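Local coordinates for kelch domain-containing protein (Colletotrichum graminicola M1.001, PDB 5C86) that probably oxidises alcohols as a copper-dependent enzyme of the galactose oxidase and glyoxal oxidase family, at residues T412-R417 with Q429-L434. Sequence-based numbering, arbitrary orientation.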
loop_
_atom_site.group_PDB
_atom_site.type_symbol
_atom_site.label_atom_id
_atom_site.label_comp_id
_atom_site.label_asym_id
_atom_site.label_seq_id
_atom_site.Cartn_x
_atom_site.Cartn_y
_atom_site.Cartn_z
ATOM N N THR A 412 -13.086 -18.291 -9.281
ATOM C CA THR A 412 -13.395 -16.863 -8.968
ATOM C C THR A 412 -12.179 -16.034 -9.227
ATOM O O THR A 412 -11.109 -16.541 -9.473
ATOM C CB THR A 412 -13.800 -16.691 -7.509
ATOM O OG1 THR A 412 -12.760 -17.187 -6.635
ATOM C CG2 THR A 412 -15.142 -17.436 -7.166
ATOM N N PHE A 413 -12.363 -14.726 -9.317
ATOM C CA PHE A 413 -11.390 -13.837 -9.790
ATOM C C PHE A 413 -11.331 -12.548 -8.960
ATOM O O PHE A 413 -12.264 -12.108 -8.334
ATOM C CB PHE A 413 -11.581 -13.456 -11.273
ATOM C CG PHE A 413 -11.684 -14.592 -12.174
ATOM C CD1 PHE A 413 -12.873 -15.208 -12.438
ATOM C CD2 PHE A 413 -10.546 -15.104 -12.731
ATOM C CE1 PHE A 413 -12.903 -16.355 -13.245
ATOM C CE2 PHE A 413 -10.563 -16.263 -13.540
ATOM C CZ PHE A 413 -11.737 -16.866 -13.773
ATOM N N SER A 414 -10.142 -11.951 -8.978
ATOM C CA SER A 414 -9.972 -10.608 -8.402
ATOM C C SER A 414 -8.851 -9.875 -9.053
ATOM O O SER A 414 -7.987 -10.472 -9.688
ATOM C CB SER A 414 -9.755 -10.552 -6.901
ATOM O OG SER A 414 -8.589 -11.216 -6.563
ATOM N N MET A 415 -8.882 -8.554 -9.004
ATOM C CA MET A 415 -7.798 -7.698 -9.505
ATOM C C MET A 415 -7.292 -6.884 -8.306
ATOM O O MET A 415 -8.084 -6.278 -7.619
ATOM C CB MET A 415 -8.178 -6.837 -10.705
ATOM C CG MET A 415 -9.364 -5.927 -10.520
ATOM S SD MET A 415 -10.035 -5.215 -12.059
ATOM C CE MET A 415 -8.976 -3.785 -12.330
ATOM N N ILE A 416 -6.017 -6.935 -8.065
ATOM C CA ILE A 416 -5.423 -6.199 -6.922
ATOM C C ILE A 416 -4.453 -5.200 -7.437
ATOM O O ILE A 416 -3.560 -5.557 -8.222
ATOM C CB ILE A 416 -4.770 -7.145 -5.908
ATOM C CG1 ILE A 416 -5.837 -8.050 -5.244
ATOM C CG2 ILE A 416 -4.073 -6.349 -4.798
ATOM C CD1 ILE A 416 -5.369 -8.841 -4.076
ATOM N N ARG A 417 -4.627 -3.951 -7.084
ATOM C CA ARG A 417 -3.795 -2.931 -7.641
ATOM C C ARG A 417 -2.340 -3.003 -7.163
ATOM O O ARG A 417 -2.087 -3.197 -5.939
ATOM C CB ARG A 417 -4.378 -1.581 -7.333
ATOM C CG ARG A 417 -3.876 -0.443 -8.245
ATOM C CD ARG A 417 -4.756 0.815 -8.183
ATOM N NE ARG A 417 -4.229 1.921 -8.952
ATOM C CZ ARG A 417 -3.142 2.601 -8.608
ATOM N NH1 ARG A 417 -2.586 2.434 -7.459
ATOM N NH2 ARG A 417 -2.640 3.519 -9.408
ATOM N N GLN A 429 -2.780 0.150 -2.872
ATOM C CA GLN A 429 -3.376 -1.158 -2.864
ATOM C C GLN A 429 -4.919 -1.066 -2.703
ATOM O O GLN A 429 -5.384 -0.472 -1.804
ATOM C CB GLN A 429 -2.791 -2.103 -1.802
ATOM C CG GLN A 429 -3.080 -1.749 -0.434
ATOM C CD GLN A 429 -2.651 -2.862 0.616
ATOM O OE1 GLN A 429 -2.577 -4.101 0.382
ATOM N NE2 GLN A 429 -2.401 -2.385 1.755
ATOM N N ARG A 430 -5.595 -1.779 -3.555
ATOM C CA ARG A 430 -7.004 -2.057 -3.407
ATOM C C ARG A 430 -7.336 -3.299 -4.138
ATOM O O ARG A 430 -6.686 -3.677 -5.117
ATOM C CB ARG A 430 -7.832 -0.870 -3.947
ATOM C CG ARG A 430 -7.635 -0.542 -5.404
ATOM C CD ARG A 430 -8.587 0.532 -5.911
ATOM N NE ARG A 430 -8.354 1.781 -5.175
ATOM C CZ ARG A 430 -9.263 2.754 -4.951
ATOM N NH1 ARG A 430 -10.497 2.719 -5.540
ATOM N NH2 ARG A 430 -8.896 3.782 -4.214
ATOM N N ARG A 431 -8.390 -3.947 -3.709
ATOM C CA ARG A 431 -8.882 -5.162 -4.341
ATOM C C ARG A 431 -10.302 -4.960 -4.914
ATOM O O ARG A 431 -11.162 -4.387 -4.248
ATOM C CB ARG A 431 -8.999 -6.276 -3.339
ATOM C CG ARG A 431 -9.747 -7.511 -3.811
ATOM C CD ARG A 431 -9.656 -8.641 -2.778
ATOM N NE ARG A 431 -10.567 -9.781 -3.076
ATOM C CZ ARG A 431 -11.857 -9.789 -2.829
ATOM N NH1 ARG A 431 -12.448 -8.772 -2.216
ATOM N NH2 ARG A 431 -12.550 -10.855 -3.118
ATOM N N ILE A 432 -10.487 -5.447 -6.109
ATOM C CA ILE A 432 -11.743 -5.517 -6.837
ATOM C C ILE A 432 -12.060 -6.983 -7.095
ATOM O O ILE A 432 -11.377 -7.632 -7.868
ATOM C CB ILE A 432 -11.613 -4.723 -8.132
ATOM C CG1 ILE A 432 -11.458 -3.221 -7.771
ATOM C CG2 ILE A 432 -12.783 -5.032 -9.123
ATOM C CD1 ILE A 432 -10.951 -2.422 -8.966
ATOM N N PRO A 433 -13.113 -7.522 -6.493
ATOM C CA PRO A 433 -13.548 -8.874 -6.892
ATOM C C PRO A 433 -14.183 -8.821 -8.238
ATOM O O PRO A 433 -14.720 -7.785 -8.642
ATOM C CB PRO A 433 -14.583 -9.248 -5.847
ATOM C CG PRO A 433 -15.108 -7.975 -5.377
ATOM C CD PRO A 433 -14.039 -6.921 -5.539
ATOM N N LEU A 434 -14.061 -9.911 -8.998
ATOM C CA LEU A 434 -14.613 -9.954 -10.351
ATOM C C LEU A 434 -15.351 -11.256 -10.581
ATOM O O LEU A 434 -14.809 -12.276 -10.370
ATOM C CB LEU A 434 -13.516 -9.869 -11.396
ATOM C CG LEU A 434 -12.599 -8.630 -11.382
ATOM C CD1 LEU A 434 -11.381 -8.906 -12.209
ATOM C CD2 LEU A 434 -13.294 -7.468 -12.011
HETATM O O HOH W 1 -15.423 -14.303 -8.787
HETATM O O HOH W 2 -12.269 -12.748 -5.383
#
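Residues 412-417 and 429-434 belong to a beta hairpin in the galactose oxidase-like early set domain, the second entering its strand at about Arg431, and Met415 and Ile432 form an antiparallel hydrogen-bonded pair. Met415 N reaches Ile432 O at 2.9 Å, and Ile432 N returns to Met415 O at 3.0 Å. Toward the connection between the strands, Arg417 N donates to Arg430 O at 2.9 Å; at the other end Leu434 N donates to Phe413 O from above its carbonyl plane. A water joins Phe413 N to Leu434 O there. Met415 CG lies between its backbone N and carbonyl carbon (chi1 56°), which lays the side chain beside Ile432, pointing the same way; Met415 CG presses on Ile432 CB at a tight 3.5 Å. Met415 SD meets Leu434 CD1 at 3.9 Å, the two side chains crossing at about a right angle, while Phe478 and Val480 also touch Met415. On the mixed face of Ser414 and Ile416, Arg431 runs extended, Arg431 CB 4.1 Å from Ile416 CG1; Arg431 NE and Ser414 OG both bond Pro287 O, and Arg431 NH1 bonds Tyr229 O. The apolar face, turned to strand 476-481, suits a hairpin of an immunoglobulin-like E-set sandwich packed on a kelch propeller.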